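Chitinase (Paenibacillus sp. FPU-7, PDB 5GZT) probably catalyses the random endo-hydrolysis of N-acetyl-beta-D-glucosaminide (1->4)-beta-linkages in chitin and chitodextrins. Local coordinates at residues B[293-297]-B[625-630]; B[978-983]-B[1020-1026]; B[985-990]-B[1069-1074]. All coordinates share one frame; numbering follows the deposited sequence.

Contact 1: residues B[293-297]-B[625-630]; sequences ERGVD and YSQDSD. With FMT (formic acid), chain M.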
loop_
_atom_site.group_PDB
_atom_site.type_symbol
_atom_site.label_atom_id
_atom_site.label_comp_id
_atom_site.label_asym_id
_atom_site.label_seq_id
_atom_site.Cartn_x
_atom_site.Cartn_y
_atom_site.Cartn_z
ATOM N N GLU B 293 13.714 14.141 -10.067
ATOM C CA GLU B 293 12.932 15.359 -9.903
ATOM C C GLU B 293 11.403 15.230 -9.999
ATOM O O GLU B 293 10.686 16.236 -9.942
ATOM C CB GLU B 293 13.464 16.363 -10.921
ATOM C CG GLU B 293 14.797 16.869 -10.454
ATOM C CD GLU B 293 15.518 17.744 -11.451
ATOM O OE1 GLU B 293 15.463 17.479 -12.669
ATOM O OE2 GLU B 293 16.196 18.680 -10.978
ATOM N N ARG B 294 10.889 14.018 -10.200
ATOM C CA ARG B 294 9.410 13.832 -10.304
ATOM C C ARG B 294 8.801 13.731 -8.917
ATOM O O ARG B 294 7.610 14.030 -8.735
ATOM C CB ARG B 294 9.052 12.604 -11.157
ATOM C CG ARG B 294 9.531 12.780 -12.583
ATOM C CD ARG B 294 9.058 11.711 -13.583
ATOM N NE ARG B 294 7.685 11.976 -14.067
ATOM C CZ ARG B 294 6.607 11.220 -13.852
ATOM N NH1 ARG B 294 6.679 10.096 -13.158
ATOM N NH2 ARG B 294 5.450 11.578 -14.366
ATOM N N GLY B 295 9.595 13.266 -7.963
ATOM C CA GLY B 295 9.186 13.199 -6.559
ATOM C C GLY B 295 8.471 11.899 -6.149
ATOM O O GLY B 295 8.048 11.072 -7.005
ATOM N N VAL B 296 8.400 11.719 -4.835
ATOM C CA VAL B 296 7.726 10.620 -4.154
ATOM C C VAL B 296 7.008 11.310 -3.002
ATOM O O VAL B 296 7.627 12.045 -2.204
ATOM C CB VAL B 296 8.720 9.521 -3.674
ATOM C CG1 VAL B 296 7.995 8.295 -3.114
ATOM C CG2 VAL B 296 9.630 9.039 -4.782
ATOM N N ASP B 297 5.687 11.191 -2.975
ATOM C CA ASP B 297 4.912 11.632 -1.850
ATOM C C ASP B 297 4.420 10.399 -1.147
ATOM O O ASP B 297 3.367 9.832 -1.465
ATOM C CB ASP B 297 3.822 12.542 -2.358
ATOM C CG ASP B 297 2.820 12.950 -1.275
ATOM O OD1 ASP B 297 3.065 12.730 -0.055
ATOM O OD2 ASP B 297 1.776 13.456 -1.721
ATOM N N TYR B 625 5.408 2.897 -9.042
ATOM C CA TYR B 625 5.109 4.302 -8.660
ATOM C C TYR B 625 5.615 5.317 -9.667
ATOM O O TYR B 625 4.923 6.308 -9.898
ATOM C CB TYR B 625 5.627 4.601 -7.267
ATOM C CG TYR B 625 5.307 5.981 -6.714
ATOM C CD1 TYR B 625 4.164 6.214 -6.002
ATOM C CD2 TYR B 625 6.189 7.069 -6.912
ATOM C CE1 TYR B 625 3.821 7.484 -5.567
ATOM C CE2 TYR B 625 5.899 8.319 -6.379
ATOM C CZ TYR B 625 4.721 8.525 -5.731
ATOM O OH TYR B 625 4.369 9.768 -5.220
ATOM N N SER B 626 6.776 5.059 -10.271
ATOM C CA SER B 626 7.397 6.075 -11.158
ATOM C C SER B 626 6.712 6.274 -12.510
ATOM O O SER B 626 7.058 7.196 -13.276
ATOM C CB SER B 626 8.884 5.747 -11.385
ATOM O OG SER B 626 9.138 4.673 -12.317
ATOM N N GLN B 627 5.768 5.388 -12.856
ATOM C CA GLN B 627 5.058 5.468 -14.147
ATOM C C GLN B 627 3.848 6.356 -14.129
ATOM O O GLN B 627 3.228 6.557 -15.166
ATOM C CB GLN B 627 4.635 4.035 -14.519
ATOM C CG GLN B 627 5.774 3.072 -14.746
ATOM C CD GLN B 627 5.318 1.608 -14.836
ATOM O OE1 GLN B 627 4.292 1.157 -14.245
ATOM N NE2 GLN B 627 6.074 0.854 -15.536
ATOM N N ASP B 628 3.526 6.914 -12.968
ATOM C CA ASP B 628 2.331 7.735 -12.795
ATOM C C ASP B 628 2.479 9.123 -13.502
ATOM O O ASP B 628 3.519 9.486 -13.984
ATOM C CB ASP B 628 2.132 7.908 -11.314
ATOM C CG ASP B 628 0.759 8.201 -10.900
ATOM O OD1 ASP B 628 -0.153 8.535 -11.726
ATOM O OD2 ASP B 628 0.608 8.101 -9.660
ATOM N N SER B 629 1.385 9.853 -13.558
ATOM C CA SER B 629 1.330 11.232 -14.086
ATOM C C SER B 629 2.147 12.167 -13.208
ATOM O O SER B 629 2.629 11.780 -12.087
ATOM C CB SER B 629 -0.054 11.758 -14.205
ATOM O OG SER B 629 -0.623 12.139 -12.977
ATOM N N ASP B 630 2.342 13.376 -13.739
ATOM C CA ASP B 630 3.144 14.411 -13.051
ATOM C C ASP B 630 2.608 14.677 -11.685
ATOM O O ASP B 630 3.358 14.692 -10.740
ATOM C CB ASP B 630 3.171 15.732 -13.867
ATOM C CG ASP B 630 4.108 15.673 -15.054
ATOM O OD1 ASP B 630 4.968 14.731 -15.144
ATOM O OD2 ASP B 630 3.919 16.562 -15.934
HETATM C C FMT M . 0.842 15.212 -16.795
HETATM O O1 FMT M . 1.369 14.162 -16.462
HETATM O O2 FMT M . 0.006 15.736 -15.938
HETATM O O HOH W 1 5.833 14.080 -10.815
HETATM O O HOH W 2 7.624 14.656 -15.004
HETATM O O HOH W 3 2.134 10.041 -4.022
#
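R294 and Y625 carry this contact of the first family 18 TIM barrel, where the loop 293-297, after strand 264-284, meets the loop 625-630, between strand 619-623 and helix 633-642. With CG anti to the carbonyl carbon, the R294 chain runs toward 625-630 and then bends at chi3 (81°), setting its guanidinium among the backbone oxygens there. NH2 donates to D628 O at 2.9 Å, with the acceptor in the guanidinium plane, while NH1 adds a weak bond to the same oxygen. NH2 also makes a longer salt bridge of 3.3 Å to D630 OD1, met on its anti side by a guanidinium turned 56° from the carboxylate. One water ties R294 NE to D630 OD1, and a second donates to both R294 O and D630 O. With an alanine at R294, D628 O would probably lose its guanidinium donors and the D630 carboxylate would be set freer to turn. D630 N donates to O1 of a formic acid molecule, probably from the crystallisation liquor. The Y625 ring has G295 O in its plane at the edge, 3.5 Å from CE2, while V296 CG1 packs 3.9 Å from CE2. The ring also meets F301 edge-to-face and touches the H632 ring. At its far end Y625 OH accepts a nearly straight bond (173°) from D297 N at 3.0 Å and meets a water that donates to D297 O.

Contact 2: residues B[978-983]-B[1020-1026]; sequences SKTAHQ and AFYARGW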
loop_
_atom_site.group_PDB
_atom_site.type_symbol
_atom_site.label_atom_id
_atom_site.label_comp_id
_atom_site.label_asym_id
_atom_site.label_seq_id
_atom_site.Cartn_x
_atom_site.Cartn_y
_atom_site.Cartn_z
ATOM N N SER B 978 14.782 26.746 9.179
ATOM C CA SER B 978 16.164 26.307 8.961
ATOM C C SER B 978 16.360 25.551 7.665
ATOM O O SER B 978 17.486 25.338 7.271
ATOM C CB SER B 978 16.622 25.429 10.123
ATOM O OG SER B 978 15.759 24.305 10.261
ATOM N N LYS B 979 15.273 25.145 7.013
ATOM C CA LYS B 979 15.326 24.361 5.813
ATOM C C LYS B 979 15.022 25.258 4.623
ATOM O O LYS B 979 14.227 26.173 4.714
ATOM C CB LYS B 979 14.317 23.241 5.946
ATOM C CG LYS B 979 14.564 22.148 4.935
ATOM C CD LYS B 979 13.837 20.844 5.275
ATOM C CE LYS B 979 14.460 20.176 6.503
ATOM N NZ LYS B 979 14.144 18.730 6.647
ATOM N N THR B 980 15.687 25.045 3.507
ATOM C CA THR B 980 15.529 25.941 2.378
ATOM C C THR B 980 14.280 25.508 1.544
ATOM O O THR B 980 13.830 24.334 1.600
ATOM C CB THR B 980 16.758 25.948 1.469
ATOM O OG1 THR B 980 16.848 24.679 0.792
ATOM C CG2 THR B 980 18.021 26.262 2.286
ATOM N N ALA B 981 13.805 26.450 0.722
ATOM C CA ALA B 981 12.592 26.257 -0.116
ATOM C C ALA B 981 12.258 27.542 -0.872
ATOM O O ALA B 981 12.966 28.574 -0.729
ATOM C CB ALA B 981 11.406 25.757 0.726
ATOM N N HIS B 982 11.236 27.465 -1.759
ATOM C CA HIS B 982 10.938 28.600 -2.624
ATOM C C HIS B 982 9.975 29.529 -1.856
ATOM O O HIS B 982 8.920 29.048 -1.310
ATOM C CB HIS B 982 10.258 28.124 -3.857
ATOM C CG HIS B 982 11.092 27.207 -4.695
ATOM N ND1 HIS B 982 12.266 27.609 -5.298
ATOM C CD2 HIS B 982 10.868 25.930 -5.101
ATOM C CE1 HIS B 982 12.764 26.603 -5.991
ATOM N NE2 HIS B 982 11.917 25.589 -5.921
ATOM N N GLN B 983 10.389 30.777 -1.743
ATOM C CA GLN B 983 9.590 31.819 -1.016
ATOM C C GLN B 983 8.421 32.388 -1.831
ATOM O O GLN B 983 7.497 32.926 -1.233
ATOM C CB GLN B 983 10.463 32.967 -0.508
ATOM C CG GLN B 983 11.082 33.898 -1.560
ATOM C CD GLN B 983 10.577 35.351 -1.531
ATOM O OE1 GLN B 983 9.486 35.688 -0.937
ATOM N NE2 GLN B 983 11.317 36.210 -2.224
ATOM N N ALA B 1020 7.224 39.353 -6.130
ATOM C CA ALA B 1020 8.077 40.014 -5.125
ATOM C C ALA B 1020 9.364 40.432 -5.823
ATOM O O ALA B 1020 10.068 39.581 -6.404
ATOM C CB ALA B 1020 8.421 39.044 -4.046
ATOM N N PHE B 1021 9.732 41.696 -5.693
ATOM C CA PHE B 1021 10.986 42.193 -6.280
ATOM C C PHE B 1021 12.163 42.145 -5.259
ATOM O O PHE B 1021 13.070 42.980 -5.292
ATOM C CB PHE B 1021 10.807 43.596 -6.787
ATOM C CG PHE B 1021 9.981 43.724 -8.047
ATOM C CD1 PHE B 1021 9.249 42.663 -8.611
ATOM C CD2 PHE B 1021 9.907 44.954 -8.665
ATOM C CE1 PHE B 1021 8.471 42.879 -9.740
ATOM C CE2 PHE B 1021 9.159 45.143 -9.821
ATOM C CZ PHE B 1021 8.456 44.096 -10.358
ATOM N N TYR B 1022 12.103 41.214 -4.335
ATOM C CA TYR B 1022 13.145 41.038 -3.335
ATOM C C TYR B 1022 13.263 39.564 -3.085
ATOM O O TYR B 1022 12.302 38.786 -3.323
ATOM C CB TYR B 1022 12.847 41.765 -2.000
ATOM C CG TYR B 1022 11.561 41.316 -1.305
ATOM C CD1 TYR B 1022 10.298 41.899 -1.634
ATOM C CD2 TYR B 1022 11.577 40.333 -0.348
ATOM C CE1 TYR B 1022 9.111 41.485 -1.026
ATOM C CE2 TYR B 1022 10.388 39.912 0.267
ATOM C CZ TYR B 1022 9.163 40.491 -0.082
ATOM O OH TYR B 1022 8.040 40.034 0.565
ATOM N N ALA B 1023 14.389 39.197 -2.466
ATOM C CA ALA B 1023 14.678 37.811 -2.115
ATOM C C ALA B 1023 14.611 37.484 -0.663
ATOM O O ALA B 1023 14.603 38.343 0.204
ATOM C CB ALA B 1023 16.062 37.463 -2.623
ATOM N N ARG B 1024 14.583 36.195 -0.398
ATOM C CA ARG B 1024 14.862 35.638 0.940
ATOM C C ARG B 1024 15.887 34.544 0.753
ATOM O O ARG B 1024 16.230 34.206 -0.366
ATOM C CB ARG B 1024 13.605 35.116 1.618
ATOM C CG ARG B 1024 12.639 36.247 1.993
ATOM C CD ARG B 1024 11.394 35.706 2.696
ATOM N NE ARG B 1024 10.496 36.815 2.983
ATOM C CZ ARG B 1024 10.676 37.719 3.959
ATOM N NH1 ARG B 1024 11.655 37.612 4.856
ATOM N NH2 ARG B 1024 9.831 38.731 4.071
ATOM N N GLY B 1025 16.458 34.048 1.834
ATOM C CA GLY B 1025 17.624 33.159 1.688
ATOM C C GLY B 1025 18.109 32.563 3.000
ATOM O O GLY B 1025 17.531 32.853 4.040
ATOM N N TRP B 1026 19.091 31.640 2.929
ATOM C CA TRP B 1026 19.664 31.007 4.114
ATOM C C TRP B 1026 21.183 30.881 3.926
ATOM O O TRP B 1026 21.661 30.773 2.799
ATOM C CB TRP B 1026 19.087 29.597 4.379
ATOM C CG TRP B 1026 17.676 29.530 4.716
ATOM C CD1 TRP B 1026 17.098 29.421 5.962
ATOM C CD2 TRP B 1026 16.615 29.562 3.777
ATOM N NE1 TRP B 1026 15.712 29.402 5.835
ATOM C CE2 TRP B 1026 15.400 29.498 4.502
ATOM C CE3 TRP B 1026 16.576 29.694 2.387
ATOM C CZ2 TRP B 1026 14.161 29.548 3.878
ATOM C CZ3 TRP B 1026 15.340 29.736 1.762
ATOM C CH2 TRP B 1026 14.148 29.647 2.513
#
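Segments 978-983 and 1020-1026 run nearly antiparallel end to end (163° apart), with T980 CA 6.8 Å from W1026 CA; strand 1024-1026 edges the small antiparallel sheet inserted between the last two strands of the second family 18 barrel. Loop 978-983 lies across the W1026 indole. T980 CA stands 3.8 Å from the centroid of the W1026 six-membered ring and only 7° off its normal, a CH-pi contact over the face. K979 O lies 3.5 Å from W1026 CZ2, whereas A981 O meets the edge, 3.6 Å from W1026 CH2. T980 CG2 presses on W1026 CE3 at 3.7 Å; OG1 of T980 is left to bond G1035 O and Q1038 N, and W1026 NE1 donates to E977 O. At the other end Q983, its CG wedged between backbone N and carbonyl carbon (chi1 69°) and its chain bent at chi2, extends an amide toward 1020-1024. NE2 of Q983 makes a weak bond to Y1022 O at 3.0 Å. Q983 OE1 lies near the plane of the R1024 guanidinium, at its edge and 4.1 Å from R1024 CD, and accepts from D971 N. D971, in the M-x-Y-D sequence of family 18 chitinases, also takes R1024 NE in a salt bridge and Y1022 OH in a hydrogen bond. The chemistry divides: at one end the loop rests on the W1026 indole through a CH-pi contact and van der Waals touches, while at the other the Q983 amide, R1024 and Y1022 converge on D971, probably helping to fix it.

Contact 3: residues B[985-990]-B[1069-1074]; sequences SVYTSA and DNSAKA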
loop_
_atom_site.group_PDB
_atom_site.type_symbol
_atom_site.label_atom_id
_atom_site.label_comp_id
_atom_site.label_asym_id
_atom_site.label_seq_id
_atom_site.Cartn_x
_atom_site.Cartn_y
_atom_site.Cartn_z
ATOM N N SER B 985 7.258 30.681 -5.193
ATOM C CA SER B 985 7.118 29.872 -6.417
ATOM C C SER B 985 5.704 29.883 -6.975
ATOM O O SER B 985 4.724 29.712 -6.213
ATOM C CB SER B 985 7.518 28.427 -6.157
ATOM O OG SER B 985 6.772 27.857 -5.111
ATOM N N VAL B 986 5.594 30.007 -8.292
ATOM C CA VAL B 986 4.308 29.976 -8.945
ATOM C C VAL B 986 3.604 28.613 -8.911
ATOM O O VAL B 986 2.377 28.604 -8.607
ATOM C CB VAL B 986 4.334 30.642 -10.307
ATOM C CG1 VAL B 986 5.539 30.236 -11.133
ATOM C CG2 VAL B 986 3.034 30.421 -11.064
ATOM N N TYR B 987 4.338 27.493 -9.063
ATOM C CA TYR B 987 3.815 26.155 -8.753
ATOM C C TYR B 987 4.557 25.468 -7.615
ATOM O O TYR B 987 5.655 25.894 -7.185
ATOM C CB TYR B 987 3.774 25.274 -10.034
ATOM C CG TYR B 987 2.994 25.888 -11.220
ATOM C CD1 TYR B 987 1.618 25.737 -11.381
ATOM C CD2 TYR B 987 3.649 26.546 -12.190
ATOM C CE1 TYR B 987 0.926 26.297 -12.508
ATOM C CE2 TYR B 987 2.992 27.114 -13.259
ATOM C CZ TYR B 987 1.637 27.004 -13.416
ATOM O OH TYR B 987 1.071 27.651 -14.566
ATOM N N THR B 988 3.891 24.487 -7.019
ATOM C CA THR B 988 4.474 23.799 -5.880
ATOM C C THR B 988 5.490 22.791 -6.503
ATOM O O THR B 988 5.110 21.988 -7.395
ATOM C CB THR B 988 3.419 22.991 -5.114
ATOM O OG1 THR B 988 2.444 23.840 -4.499
ATOM C CG2 THR B 988 4.106 22.179 -4.013
ATOM N N SER B 989 6.750 22.822 -6.081
ATOM C CA SER B 989 7.776 21.880 -6.629
ATOM C C SER B 989 7.355 20.423 -6.453
ATOM O O SER B 989 6.834 20.026 -5.392
ATOM C CB SER B 989 9.098 22.054 -5.896
ATOM O OG SER B 989 10.103 21.147 -6.376
ATOM N N ALA B 990 7.666 19.604 -7.457
ATOM C CA ALA B 990 7.441 18.119 -7.406
ATOM C C ALA B 990 8.210 17.526 -6.237
ATOM O O ALA B 990 7.765 16.558 -5.631
ATOM C CB ALA B 990 7.818 17.440 -8.774
ATOM N N ASP B 1069 14.101 25.490 -10.671
ATOM C CA ASP B 1069 13.165 24.392 -10.373
ATOM C C ASP B 1069 12.026 24.386 -11.378
ATOM O O ASP B 1069 11.074 25.198 -11.328
ATOM C CB ASP B 1069 12.676 24.433 -8.935
ATOM C CG ASP B 1069 11.795 23.285 -8.590
ATOM O OD1 ASP B 1069 11.211 22.639 -9.508
ATOM O OD2 ASP B 1069 11.599 23.042 -7.372
ATOM N N ASN B 1070 12.109 23.459 -12.335
ATOM C CA ASN B 1070 11.204 23.527 -13.457
ATOM C C ASN B 1070 9.819 23.121 -13.060
ATOM O O ASN B 1070 8.886 23.512 -13.703
ATOM C CB ASN B 1070 11.691 22.684 -14.638
ATOM C CG ASN B 1070 10.993 23.098 -15.929
ATOM O OD1 ASN B 1070 11.109 24.246 -16.388
ATOM N ND2 ASN B 1070 10.173 22.187 -16.465
ATOM N N SER B 1071 9.659 22.292 -12.034
ATOM C CA SER B 1071 8.337 21.924 -11.653
ATOM C C SER B 1071 7.705 23.151 -10.936
ATOM O O SER B 1071 6.515 23.406 -11.142
ATOM C CB SER B 1071 8.279 20.635 -10.782
ATOM O OG SER B 1071 8.844 20.829 -9.541
ATOM N N ALA B 1072 8.506 23.899 -10.172
ATOM C CA ALA B 1072 8.024 25.113 -9.438
ATOM C C ALA B 1072 7.930 26.357 -10.294
ATOM O O ALA B 1072 7.222 27.292 -9.923
ATOM C CB ALA B 1072 8.907 25.398 -8.226
ATOM N N LYS B 1073 8.647 26.357 -11.428
ATOM C CA LYS B 1073 8.910 27.517 -12.242
ATOM C C LYS B 1073 9.488 28.660 -11.413
ATOM O O LYS B 1073 9.040 29.803 -11.464
ATOM C CB LYS B 1073 7.632 27.950 -13.018
ATOM C CG LYS B 1073 6.990 26.856 -13.860
ATOM C CD LYS B 1073 7.979 26.382 -14.947
ATOM C CE LYS B 1073 7.425 25.227 -15.847
ATOM N NZ LYS B 1073 8.175 25.346 -17.129
ATOM N N ALA B 1074 10.520 28.335 -10.680
ATOM C CA ALA B 1074 11.126 29.247 -9.748
ATOM C C ALA B 1074 12.620 29.205 -9.857
ATOM O O ALA B 1074 13.200 28.092 -9.844
ATOM C CB ALA B 1074 10.721 28.872 -8.312
HETATM O O HOH W 4 7.971 31.165 -9.265
HETATM O O HOH W 5 4.986 21.288 -9.870
#
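S989 and A990 dock on the hairpin turn 1069-1074, which joins strands 1065-1069 and 1074-1079 of the inserted sheet and combines an Asx motif at D1069 with a G1 beta bulge, K1073 taking left-handed backbone angles. D1069 is the hub. With chi1 at 179°, S989 OG swings opposite the backbone nitrogen, gives its proton to the syn lone pair of D1069 OD2 at 2.6 Å and accepts from L991 N; OD2 has a further partner outside both segments. The other carboxylate oxygen, OD1, receives A1072 N from above the plane and S1071 OG, at 3.0 Å, on its syn lone pair. Having spent its proton there, S1071 OG accepts a nearly straight bond (172°) from A990 N at 2.7 Å, so a chain of bonds runs from the A990 amide through the serine to the aspartate and on to S989. These bonds hold the carboxylate firmly and would probably stabilise its negative charge. Farther along, Y987 N donates to A1072 O at 3.0 Å. One water joins V986 N to K1073 O, another T988 O to S1071 O. Apolar atoms fill in between: S985 CB rests 3.9 Å from A1072 CB and as far from A1074 CB, and V986 CG1 touches K1073 CB at 3.6 Å. K1073 CG meets the Y987 ring at its edge, 3.7 Å from CD2, before the lysine turns away to N1070 OD1. Beyond the turn, Y987 and T988 touch D999 and S1000 of helix 998-1007, and V986 packs on Y1098 and K1099 of helix 1093-1106.

How the contacts relate
Contacts 2 and 3 belong to one family 18 domain, their centres 13 Å apart, and their segments alternate along the chain. H982 joins them: its NE2 lies 2.9 Å from D1069 OD2, probably hydrogen-bonded, while its ring packs on A1072 and A1074. Contact 2 is the one that reaches D971, of the family's M-x-Y-D sequence, and so probably borders the substrate cleft. Contact 1 closes in the other family 18 domain, yet its centre is 15 Å from that of contact 3, and the two domains meet where E293 O packs 3.3 Å from A990 CB. Contacts 1 and 2 stay about 10 Å apart at their nearest atoms. The sodium site (E44, T50, F52, S72) lies elsewhere, in the N-terminal region.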